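Local coordinates for protein D-aminopeptidase (Bacillus subtilis, PDB 1HI9) that hydrolyses N-terminal residues from peptides containing D-amino acids, using two zinc ions per subunit inside the central chamber of a self-compartmentalizing homodecamer, at residues 40-45 against 196-201; 137-142 against 252-257; 231-234 against 239-242. All blocks are in the same frame, centred on the assembly; numbering follows the deposited sequence.

Contact 1. Residues 40-45 against 196-201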
ATOM      1  N   ASN A  40      26.911  -3.819 -28.110  1.00 41.28           N
ATOM      2  CA  ASN A  40      28.253  -3.301 -28.328  1.00 42.00           C
ATOM      3  C   ASN A  40      29.108  -4.287 -29.107  1.00 41.89           C
ATOM      4  O   ASN A  40      29.890  -3.881 -29.965  1.00 41.22           O
ATOM      5  CB  ASN A  40      28.938  -2.942 -27.003  1.00 42.26           C
ATOM      6  CG  ASN A  40      28.392  -1.657 -26.389  1.00 43.10           C
ATOM      7  OD1 ASN A  40      27.912  -0.764 -27.093  1.00 43.16           O
ATOM      8  ND2 ASN A  40      28.483  -1.554 -25.071  1.00 42.71           N
ATOM      9  N   TYR A  41      28.954  -5.579 -28.836  1.00 42.09           N
ATOM     10  CA  TYR A  41      29.752  -6.558 -29.565  1.00 42.90           C
ATOM     11  C   TYR A  41      29.521  -6.407 -31.068  1.00 43.14           C
ATOM     12  O   TYR A  41      30.473  -6.365 -31.850  1.00 42.87           O
ATOM     13  CB  TYR A  41      29.413  -7.982 -29.128  1.00 42.00           C
ATOM     14  CG  TYR A  41      30.004  -8.369 -27.798  1.00 41.96           C
ATOM     15  CD1 TYR A  41      29.189  -8.573 -26.693  1.00 41.52           C
ATOM     16  CD2 TYR A  41      31.376  -8.568 -27.655  1.00 42.19           C
ATOM     17  CE1 TYR A  41      29.717  -8.975 -25.477  1.00 43.90           C
ATOM     18  CE2 TYR A  41      31.920  -8.968 -26.438  1.00 42.84           C
ATOM     19  CZ  TYR A  41      31.081  -9.174 -25.350  1.00 44.02           C
ATOM     20  OH  TYR A  41      31.589  -9.597 -24.140  1.00 43.94           O
ATOM     21  N   CYS A  42      28.257  -6.301 -31.468  1.00 43.22           N
ATOM     22  CA  CYS A  42      27.929  -6.154 -32.884  1.00 43.62           C
ATOM     23  C   CYS A  42      28.377  -4.816 -33.451  1.00 43.44           C
ATOM     24  O   CYS A  42      28.904  -4.746 -34.563  1.00 45.79           O
ATOM     25  CB  CYS A  42      26.427  -6.330 -33.103  1.00 43.28           C
ATOM     26  SG  CYS A  42      25.828  -7.982 -32.653  1.00 46.87           S
ATOM     27  N   ILE A  43      28.163  -3.753 -32.692  1.00 42.16           N
ATOM     28  CA  ILE A  43      28.567  -2.430 -33.128  1.00 43.11           C
ATOM     29  C   ILE A  43      30.083  -2.384 -33.350  1.00 43.94           C
ATOM     30  O   ILE A  43      30.546  -1.910 -34.384  1.00 44.14           O
ATOM     31  CB  ILE A  43      28.175  -1.368 -32.083  1.00 42.41           C
ATOM     32  CG1 ILE A  43      26.653  -1.352 -31.915  1.00 43.14           C
ATOM     33  CG2 ILE A  43      28.656   0.010 -32.523  1.00 41.00           C
ATOM     34  CD1 ILE A  43      26.168  -0.531 -30.723  1.00 42.04           C
ATOM     35  N   ALA A  44      30.841  -2.882 -32.376  1.00 44.10           N
ATOM     36  CA  ALA A  44      32.292  -2.900 -32.458  1.00 44.04           C
ATOM     37  C   ALA A  44      32.741  -3.637 -33.701  1.00 45.35           C
ATOM     38  O   ALA A  44      33.598  -3.159 -34.439  1.00 46.67           O
ATOM     39  CB  ALA A  44      32.879  -3.562 -31.230  1.00 42.25           C
ATOM     40  N   GLU A  45      32.159  -4.804 -33.944  1.00 46.91           N
ATOM     41  CA  GLU A  45      32.540  -5.577 -35.111  1.00 48.08           C
ATOM     42  C   GLU A  45      32.044  -4.936 -36.394  1.00 48.60           C
ATOM     43  O   GLU A  45      32.632  -5.123 -37.455  1.00 47.76           O
ATOM     44  CB  GLU A  45      32.018  -7.010 -35.001  1.00 48.99           C
ATOM     45  CG  GLU A  45      32.543  -7.922 -36.094  1.00 49.88           C
ATOM     46  CD  GLU A  45      34.038  -7.745 -36.316  1.00 50.54           C
ATOM     47  OE1 GLU A  45      34.790  -7.707 -35.314  1.00 52.07           O
ATOM     48  OE2 GLU A  45      34.458  -7.652 -37.489  1.00 50.50           O
ATOM     49  N   GLU A 196      31.916 -13.007 -34.520  1.00 50.35           N
ATOM     50  CA  GLU A 196      32.180 -13.789 -35.726  1.00 50.69           C
ATOM     51  C   GLU A 196      31.012 -13.684 -36.703  1.00 49.96           C
ATOM     52  O   GLU A 196      31.201 -13.377 -37.879  1.00 50.27           O
ATOM     53  CB  GLU A 196      32.402 -15.262 -35.373  1.00 53.36           C
ATOM     54  CG  GLU A 196      33.395 -15.497 -34.247  1.00 57.20           C
ATOM     55  CD  GLU A 196      33.499 -16.970 -33.850  1.00 60.27           C
ATOM     56  OE1 GLU A 196      32.440 -17.641 -33.762  1.00 61.94           O
ATOM     57  OE2 GLU A 196      34.636 -17.451 -33.613  1.00 61.24           O
ATOM     58  N   LYS A 197      29.805 -13.929 -36.205  1.00 47.95           N
ATOM     59  CA  LYS A 197      28.618 -13.872 -37.041  1.00 45.63           C
ATOM     60  C   LYS A 197      28.410 -12.506 -37.689  1.00 44.23           C
ATOM     61  O   LYS A 197      28.006 -12.416 -38.845  1.00 42.21           O
ATOM     62  CB  LYS A 197      27.392 -14.254 -36.217  1.00 44.92           C
ATOM     63  CG  LYS A 197      27.367 -15.712 -35.810  1.00 45.52           C
ATOM     64  CD  LYS A 197      27.043 -16.623 -36.987  1.00 45.11           C
ATOM     65  CE  LYS A 197      26.908 -18.066 -36.525  1.00 44.91           C
ATOM     66  NZ  LYS A 197      26.415 -18.958 -37.614  1.00 44.02           N
ATOM     67  N   THR A 198      28.678 -11.440 -36.946  1.00 43.77           N
ATOM     68  CA  THR A 198      28.502 -10.105 -37.495  1.00 43.61           C
ATOM     69  C   THR A 198      29.514  -9.886 -38.613  1.00 44.69           C
ATOM     70  O   THR A 198      29.188  -9.309 -39.658  1.00 44.95           O
ATOM     71  CB  THR A 198      28.689  -9.020 -36.417  1.00 43.97           C
ATOM     72  OG1 THR A 198      27.710  -9.196 -35.388  1.00 43.09           O
ATOM     73  CG2 THR A 198      28.533  -7.638 -37.021  1.00 42.94           C
ATOM     74  N   ALA A 199      30.743 -10.349 -38.396  1.00 44.01           N
ATOM     75  CA  ALA A 199      31.787 -10.208 -39.407  1.00 45.38           C
ATOM     76  C   ALA A 199      31.401 -10.954 -40.684  1.00 45.88           C
ATOM     77  O   ALA A 199      31.451 -10.397 -41.783  1.00 45.85           O
ATOM     78  CB  ALA A 199      33.116 -10.732 -38.878  1.00 44.39           C
ATOM     79  N   PHE A 200      31.004 -12.212 -40.536  1.00 46.34           N
ATOM     80  CA  PHE A 200      30.620 -13.010 -41.687  1.00 47.40           C
ATOM     81  C   PHE A 200      29.434 -12.407 -42.425  1.00 48.37           C
ATOM     82  O   PHE A 200      29.410 -12.380 -43.657  1.00 48.04           O
ATOM     83  CB  PHE A 200      30.259 -14.433 -41.262  1.00 48.99           C
ATOM     84  CG  PHE A 200      29.936 -15.339 -42.421  1.00 51.96           C
ATOM     85  CD1 PHE A 200      30.958 -15.960 -43.141  1.00 52.23           C
ATOM     86  CD2 PHE A 200      28.615 -15.534 -42.823  1.00 51.92           C
ATOM     87  CE1 PHE A 200      30.668 -16.755 -44.245  1.00 52.70           C
ATOM     88  CE2 PHE A 200      28.313 -16.328 -43.926  1.00 52.50           C
ATOM     89  CZ  PHE A 200      29.339 -16.941 -44.640  1.00 53.53           C
ATOM     90  N   ALA A 201      28.453 -11.929 -41.669  1.00 48.65           N
ATOM     91  CA  ALA A 201      27.257 -11.344 -42.257  1.00 49.51           C
ATOM     92  C   ALA A 201      27.574 -10.143 -43.135  1.00 50.76           C
ATOM     93  O   ALA A 201      27.011  -9.998 -44.216  1.00 50.67           O
ATOM     94  CB  ALA A 201      26.279 -10.939 -41.160  1.00 48.75           C
TER
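Thr198 and Ala199 of helix 187-203 pack against Cys42 and Glu45, one turn apart on helix 28-48, where two helices run in broadly the same direction. The axes of the two short segments come within 9.0 Å at a crossing angle of -39°. The backbones are closest where Thr198 CA stands 6.1 Å from Cys42 CA; Thr198 and Ala199 present small side chains here.

The apolar part of the contact is built on Thr198 and the stem of Glu45. Thr198 CB lies 4.0 Å from Glu45 CG, and the threonine methyl CG2 lies 3.8 Å from Cys42 O and also touches Glu45 CB. In Glu45, CG is anti to the backbone N (chi1 -172°) and the chain then bends at chi2, so that CG lies beside Ala199 N and the carboxylate beside the alanine methyl. There Glu45 OE2 is 3.6 Å from Ala199 CB, a van der Waals touch.

The polar atoms look largely to their own helices. Thr198 OG1 sits beside its backbone N and is hydrogen-bonded to Leu194 O one turn earlier. Cys42 SG lies 3.5 Å from Thr198 OG1. Glu45 OE2 is hydrogen-bonded to Asn48 ND2, in the last turn of helix 28-48, and to Ser49 OG, just past it; the two bonds probably help to hold the carboxylate beside Ala199.

The pair joins two helices beside the mixed sheet. On helix 187-203, Thr198 and Ala201 rest on Met150 of strand 148-152 and Lys197 reaches strand 169-176; on helix 28-48, Ile43 packs against Leu71, His72 and Ala75, in the connection leading to strand 76-80.

Contact 2. Residues 137-142 against 252-257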
ATOM      1  N   ASN A 137       9.236  -6.567 -39.674  1.00 36.76           N
ATOM      2  CA  ASN A 137      10.358  -5.641 -39.755  1.00 36.92           C
ATOM      3  C   ASN A 137      11.203  -5.902 -41.009  1.00 37.71           C
ATOM      4  O   ASN A 137      11.734  -4.965 -41.622  1.00 36.09           O
ATOM      5  CB  ASN A 137      11.227  -5.715 -38.492  1.00 37.01           C
ATOM      6  CG  ASN A 137      10.445  -5.389 -37.219  1.00 36.34           C
ATOM      7  OD1 ASN A 137       9.373  -4.779 -37.265  1.00 38.15           O
ATOM      8  ND2 ASN A 137      10.985  -5.786 -36.084  1.00 33.81           N
ATOM      9  N   ALA A 138      11.298  -7.169 -41.408  1.00 36.07           N
ATOM     10  CA  ALA A 138      12.061  -7.520 -42.593  1.00 35.62           C
ATOM     11  C   ALA A 138      11.355  -6.942 -43.813  1.00 35.88           C
ATOM     12  O   ALA A 138      11.996  -6.403 -44.718  1.00 34.42           O
ATOM     13  CB  ALA A 138      12.190  -9.039 -42.713  1.00 35.06           C
ATOM     14  N   TYR A 139      10.027  -7.035 -43.825  1.00 37.07           N
ATOM     15  CA  TYR A 139       9.245  -6.506 -44.936  1.00 36.31           C
ATOM     16  C   TYR A 139       9.390  -4.992 -45.049  1.00 37.63           C
ATOM     17  O   TYR A 139       9.441  -4.455 -46.158  1.00 37.34           O
ATOM     18  CB  TYR A 139       7.769  -6.874 -44.783  1.00 36.82           C
ATOM     19  CG  TYR A 139       7.403  -8.212 -45.382  1.00 37.82           C
ATOM     20  CD1 TYR A 139       6.560  -9.089 -44.706  1.00 37.28           C
ATOM     21  CD2 TYR A 139       7.893  -8.598 -46.629  1.00 38.65           C
ATOM     22  CE1 TYR A 139       6.216 -10.321 -45.248  1.00 37.26           C
ATOM     23  CE2 TYR A 139       7.553  -9.831 -47.186  1.00 38.06           C
ATOM     24  CZ  TYR A 139       6.713 -10.688 -46.486  1.00 38.40           C
ATOM     25  OH  TYR A 139       6.362 -11.911 -47.023  1.00 37.79           O
ATOM     26  N   VAL A 140       9.445  -4.293 -43.913  1.00 37.27           N
ATOM     27  CA  VAL A 140       9.602  -2.843 -43.965  1.00 36.68           C
ATOM     28  C   VAL A 140      11.004  -2.544 -44.488  1.00 36.49           C
ATOM     29  O   VAL A 140      11.206  -1.580 -45.207  1.00 37.89           O
ATOM     30  CB  VAL A 140       9.413  -2.186 -42.579  1.00 36.96           C
ATOM     31  CG1 VAL A 140       9.742  -0.698 -42.668  1.00 34.11           C
ATOM     32  CG2 VAL A 140       7.980  -2.382 -42.105  1.00 34.82           C
ATOM     33  N   ALA A 141      11.965  -3.380 -44.123  1.00 36.23           N
ATOM     34  CA  ALA A 141      13.324  -3.201 -44.595  1.00 37.79           C
ATOM     35  C   ALA A 141      13.307  -3.396 -46.112  1.00 41.25           C
ATOM     36  O   ALA A 141      13.986  -2.680 -46.853  1.00 41.60           O
ATOM     37  CB  ALA A 141      14.248  -4.224 -43.943  1.00 36.88           C
ATOM     38  N   GLY A 142      12.513  -4.366 -46.565  1.00 40.92           N
ATOM     39  CA  GLY A 142      12.404  -4.654 -47.982  1.00 42.07           C
ATOM     40  C   GLY A 142      11.854  -3.482 -48.772  1.00 42.99           C
ATOM     41  O   GLY A 142      12.284  -3.222 -49.893  1.00 42.70           O
ATOM     42  N   LYS A 252      -2.162   0.560 -48.526  1.00 47.01           N
ATOM     43  CA  LYS A 252      -1.681   1.123 -49.783  1.00 49.76           C
ATOM     44  C   LYS A 252      -0.258   0.655 -50.066  1.00 49.30           C
ATOM     45  O   LYS A 252       0.139   0.523 -51.221  1.00 49.59           O
ATOM     46  CB  LYS A 252      -1.700   2.652 -49.728  1.00 52.56           C
ATOM     47  CG  LYS A 252      -3.068   3.252 -49.443  1.00 55.78           C
ATOM     48  CD  LYS A 252      -3.067   4.781 -49.596  1.00 58.96           C
ATOM     49  CE  LYS A 252      -2.101   5.480 -48.623  1.00 60.54           C
ATOM     50  NZ  LYS A 252      -0.643   5.199 -48.891  1.00 60.52           N
ATOM     51  N   ASP A 253       0.500   0.426 -48.996  1.00 48.90           N
ATOM     52  CA  ASP A 253       1.877  -0.045 -49.075  1.00 47.60           C
ATOM     53  C   ASP A 253       2.303  -0.650 -47.740  1.00 46.56           C
ATOM     54  O   ASP A 253       1.560  -0.601 -46.758  1.00 44.44           O
ATOM     55  CB  ASP A 253       2.816   1.097 -49.432  1.00 50.29           C
ATOM     56  CG  ASP A 253       2.513   2.351 -48.655  1.00 52.42           C
ATOM     57  OD1 ASP A 253       1.623   3.117 -49.075  1.00 56.30           O
ATOM     58  OD2 ASP A 253       3.146   2.568 -47.608  1.00 54.82           O
ATOM     59  N   MET A 254       3.506  -1.217 -47.702  1.00 44.97           N
ATOM     60  CA  MET A 254       3.998  -1.844 -46.479  1.00 42.36           C
ATOM     61  C   MET A 254       4.077  -0.853 -45.317  1.00 41.97           C
ATOM     62  O   MET A 254       3.814  -1.211 -44.172  1.00 41.21           O
ATOM     63  CB  MET A 254       5.373  -2.471 -46.727  1.00 41.96           C
ATOM     64  CG  MET A 254       5.851  -3.410 -45.623  1.00 40.63           C
ATOM     65  SD  MET A 254       4.694  -4.756 -45.285  1.00 40.77           S
ATOM     66  CE  MET A 254       4.780  -4.788 -43.461  1.00 40.86           C
ATOM     67  N   LEU A 255       4.432   0.394 -45.612  1.00 40.36           N
ATOM     68  CA  LEU A 255       4.531   1.391 -44.567  1.00 40.70           C
ATOM     69  C   LEU A 255       3.184   1.650 -43.886  1.00 41.79           C
ATOM     70  O   LEU A 255       3.120   1.784 -42.661  1.00 43.19           O
ATOM     71  CB  LEU A 255       5.103   2.696 -45.115  1.00 38.22           C
ATOM     72  CG  LEU A 255       6.499   2.611 -45.738  1.00 39.58           C
ATOM     73  CD1 LEU A 255       7.054   4.015 -45.880  1.00 37.31           C
ATOM     74  CD2 LEU A 255       7.446   1.775 -44.877  1.00 38.75           C
ATOM     75  N   GLU A 256       2.109   1.721 -44.667  1.00 40.46           N
ATOM     76  CA  GLU A 256       0.793   1.951 -44.090  1.00 39.47           C
ATOM     77  C   GLU A 256       0.358   0.696 -43.333  1.00 38.54           C
ATOM     78  O   GLU A 256      -0.315   0.768 -42.295  1.00 38.45           O
ATOM     79  CB  GLU A 256      -0.239   2.275 -45.176  1.00 40.22           C
ATOM     80  CG  GLU A 256      -1.449   3.023 -44.641  1.00 41.94           C
ATOM     81  CD  GLU A 256      -2.630   3.036 -45.602  1.00 45.32           C
ATOM     82  OE1 GLU A 256      -3.460   3.976 -45.511  1.00 45.20           O
ATOM     83  OE2 GLU A 256      -2.742   2.106 -46.436  1.00 47.40           O
ATOM     84  N   ALA A 257       0.758  -0.458 -43.852  1.00 37.27           N
ATOM     85  CA  ALA A 257       0.410  -1.728 -43.231  1.00 37.10           C
ATOM     86  C   ALA A 257       1.071  -1.821 -41.861  1.00 36.45           C
ATOM     87  O   ALA A 257       0.470  -2.320 -40.911  1.00 35.11           O
ATOM     88  CB  ALA A 257       0.871  -2.892 -44.113  1.00 35.64           C
TER
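Met254 lies against Tyr139 and Val140 in a helix-helix contact that includes a Met-aromatic pair, set where the first turn of helix 254-268 meets helix 133-143. Met254 has the largest share of the buried surface. Its chain leaves with CG opposite the backbone N (chi1 -167°) and bends at chi2 and chi3, which lays the thioether along the tyrosine stem: SD is 3.8 Å from Tyr139 CB, and CE also touches that CB. The sulfur stands 5.3 Å from the centroid of the Tyr139 ring, in an oblique position 48° off its normal. Ile126 of strand 121-126 borders both side chains.

Val140 also meets Met254. Met254 CG packs on the backbone, 3.8 Å from Tyr139 O and close to Val140 N, and Val140 CG2 faces Met254 CE at 4.2 Å. Val140 CG1 meets Leu255 CD2 at 4.0 Å, the two side chains crossing at about a right angle. Helix 133-143 begins at the zinc ligand Glu133, whose side chain is about 10 Å from that of Val140.

Asp253, right before helix 254-268, is its N-cap: Glu256 N donates to Asp253 OD2 over 3.2 Å, reaching the oxygen from above the carboxylate plane.

Contact 3. Residues 231-234 against 239-242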
ATOM      1  N   TRP A 231     -11.998  -4.327 -30.674  1.00 36.82           N
ATOM      2  CA  TRP A 231     -11.270  -3.078 -30.474  1.00 37.17           C
ATOM      3  C   TRP A 231     -10.565  -2.654 -31.766  1.00 38.29           C
ATOM      4  O   TRP A 231     -10.719  -1.523 -32.228  1.00 38.52           O
ATOM      5  CB  TRP A 231     -10.232  -3.223 -29.353  1.00 36.11           C
ATOM      6  CG  TRP A 231     -10.686  -2.732 -27.988  1.00 35.78           C
ATOM      7  CD1 TRP A 231     -11.013  -3.499 -26.894  1.00 32.87           C
ATOM      8  CD2 TRP A 231     -10.807  -1.364 -27.564  1.00 33.95           C
ATOM      9  NE1 TRP A 231     -11.320  -2.690 -25.823  1.00 31.71           N
ATOM     10  CE2 TRP A 231     -11.200  -1.384 -26.203  1.00 33.56           C
ATOM     11  CE3 TRP A 231     -10.617  -0.135 -28.200  1.00 34.01           C
ATOM     12  CZ2 TRP A 231     -11.409  -0.207 -25.469  1.00 33.62           C
ATOM     13  CZ3 TRP A 231     -10.824   1.038 -27.468  1.00 34.37           C
ATOM     14  CH2 TRP A 231     -11.213   0.991 -26.114  1.00 33.44           C
ATOM     15  N   ALA A 232      -9.788  -3.563 -32.344  1.00 38.80           N
ATOM     16  CA  ALA A 232      -9.060  -3.261 -33.574  1.00 39.12           C
ATOM     17  C   ALA A 232     -10.017  -2.932 -34.725  1.00 40.53           C
ATOM     18  O   ALA A 232      -9.744  -2.053 -35.551  1.00 39.80           O
ATOM     19  CB  ALA A 232      -8.172  -4.444 -33.964  1.00 36.78           C
ATOM     20  N   ASN A 233     -11.140  -3.639 -34.767  1.00 39.78           N
ATOM     21  CA  ASN A 233     -12.124  -3.439 -35.813  1.00 40.70           C
ATOM     22  C   ASN A 233     -12.793  -2.065 -35.747  1.00 41.57           C
ATOM     23  O   ASN A 233     -13.671  -1.746 -36.549  1.00 41.62           O
ATOM     24  CB  ASN A 233     -13.167  -4.559 -35.752  1.00 40.83           C
ATOM     25  CG  ASN A 233     -14.086  -4.558 -36.952  1.00 42.45           C
ATOM     26  OD1 ASN A 233     -13.645  -4.318 -38.084  1.00 42.14           O
ATOM     27  ND2 ASN A 233     -15.364  -4.842 -36.723  1.00 40.98           N
ATOM     28  N   LEU A 234     -12.366  -1.252 -34.790  1.00 41.59           N
ATOM     29  CA  LEU A 234     -12.895   0.095 -34.632  1.00 42.04           C
ATOM     30  C   LEU A 234     -12.182   1.011 -35.626  1.00 42.74           C
ATOM     31  O   LEU A 234     -12.729   2.019 -36.062  1.00 42.91           O
ATOM     32  CB  LEU A 234     -12.632   0.592 -33.216  1.00 42.80           C
ATOM     33  CG  LEU A 234     -13.799   0.867 -32.271  1.00 45.12           C
ATOM     34  CD1 LEU A 234     -14.905  -0.159 -32.432  1.00 45.78           C
ATOM     35  CD2 LEU A 234     -13.256   0.866 -30.852  1.00 44.43           C
ATOM     36  N   GLU A 239     -11.937  -4.932 -41.047  1.00 48.94           N
ATOM     37  CA  GLU A 239     -13.082  -5.834 -41.093  1.00 51.09           C
ATOM     38  C   GLU A 239     -12.721  -7.149 -40.395  1.00 50.56           C
ATOM     39  O   GLU A 239     -11.591  -7.631 -40.496  1.00 49.46           O
ATOM     40  CB  GLU A 239     -13.479  -6.096 -42.556  1.00 52.95           C
ATOM     41  CG  GLU A 239     -14.565  -7.156 -42.748  1.00 58.12           C
ATOM     42  CD  GLU A 239     -14.736  -7.593 -44.211  1.00 61.64           C
ATOM     43  OE1 GLU A 239     -15.425  -8.613 -44.464  1.00 62.74           O
ATOM     44  OE2 GLU A 239     -14.185  -6.916 -45.109  1.00 63.52           O
ATOM     45  N   ILE A 240     -13.680  -7.713 -39.672  1.00 50.42           N
ATOM     46  CA  ILE A 240     -13.465  -8.977 -38.991  1.00 50.59           C
ATOM     47  C   ILE A 240     -13.959 -10.116 -39.872  1.00 51.73           C
ATOM     48  O   ILE A 240     -15.066 -10.062 -40.406  1.00 53.09           O
ATOM     49  CB  ILE A 240     -14.224  -9.042 -37.651  1.00 49.75           C
ATOM     50  CG1 ILE A 240     -13.654  -8.010 -36.680  1.00 48.74           C
ATOM     51  CG2 ILE A 240     -14.115 -10.441 -37.053  1.00 49.11           C
ATOM     52  CD1 ILE A 240     -14.339  -7.989 -35.341  1.00 46.14           C
ATOM     53  N   LYS A 241     -13.130 -11.142 -40.029  1.00 53.07           N
ATOM     54  CA  LYS A 241     -13.486 -12.303 -40.834  1.00 53.85           C
ATOM     55  C   LYS A 241     -14.463 -13.127 -39.997  1.00 53.45           C
ATOM     56  O   LYS A 241     -14.083 -13.689 -38.965  1.00 53.53           O
ATOM     57  CB  LYS A 241     -12.229 -13.117 -41.134  1.00 55.04           C
ATOM     58  CG  LYS A 241     -12.308 -14.000 -42.370  1.00 60.33           C
ATOM     59  CD  LYS A 241     -12.032 -13.220 -43.667  1.00 63.75           C
ATOM     60  CE  LYS A 241     -13.259 -12.449 -44.158  1.00 64.48           C
ATOM     61  NZ  LYS A 241     -14.348 -13.370 -44.603  1.00 65.61           N
ATOM     62  N   THR A 242     -15.721 -13.181 -40.425  1.00 53.90           N
ATOM     63  CA  THR A 242     -16.747 -13.939 -39.701  1.00 53.49           C
ATOM     64  C   THR A 242     -16.273 -15.328 -39.269  1.00 52.15           C
ATOM     65  O   THR A 242     -15.594 -16.027 -40.019  1.00 51.19           O
ATOM     66  CB  THR A 242     -18.036 -14.095 -40.552  1.00 54.37           C
ATOM     67  OG1 THR A 242     -17.686 -14.309 -41.931  1.00 56.78           O
ATOM     68  CG2 THR A 242     -18.913 -12.859 -40.424  1.00 54.51           C
TER
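Asn233, just past the end of helix 226-232, lays its side chain against Ile240 on the edge strand 238-240, and this pair carries much of a small surface contact. The chain turns back between the two segments within four residues, and Asn233 CA stands 5.9 Å from Glu239 CA.

The main interaction is van der Waals packing of an amide on an aliphatic chain. With CG trans to the backbone N (chi1 -170°), Asn233 directs its amide across to the strand. Ile240 answers with the longer of its branches: CG1 lies 3.5 Å from Asn233 CG, and CD1 is 3.6 Å from both Asn233 CB and Asn233 ND2. The two side chains cross obliquely; CG1 sits over the flat face of the amide, almost straight above Asn233 CG, with CD1 on the same side and extending over the ND2 and CB side of the group.

Among the polar atoms, Asn233 OD1 approaches the backbone of Glu239, 3.4 Å from Glu239 CA, but it is hydrogen-bonded to Thr238 OG1, which precedes Glu239, and this probably helps to set the rotation of the amide. The CB of Glu239 points away from the 231-234 segment, while the Glu239 backbone bonds to that of Gln248 on strand 246-250.

Ile240 also packs on Tyr226 and Ala229 of helix 226-232 and on Val247, while Leu234 packs on Val263 of a second subunit. The arrangement is a short helix-to-strand connection, in which the chain leaves helix 226-232 and enters an edge strand, within this chain, of the five-stranded antiparallel sheet.

From the N terminus, helix 28-48 supplies the first half of contact 1, which waits about 150 residues for helix 187-203. Helix 133-143, entered in between, opens contact 2 before contact 1 has closed, so the two loops cross. Contact 2 closes only at helix 254-268, and the short turn of contact 3 is nested inside its loop. Contact 1 joins helices beside the mixed sheet; contact 2 ties the helix that follows strand 129-131 to the last helix; contact 3 links a helix to the edge of the antiparallel sheet. Contacts 1 and 3 lie on opposite sides of the chain's centre, their centres about 43 Å apart.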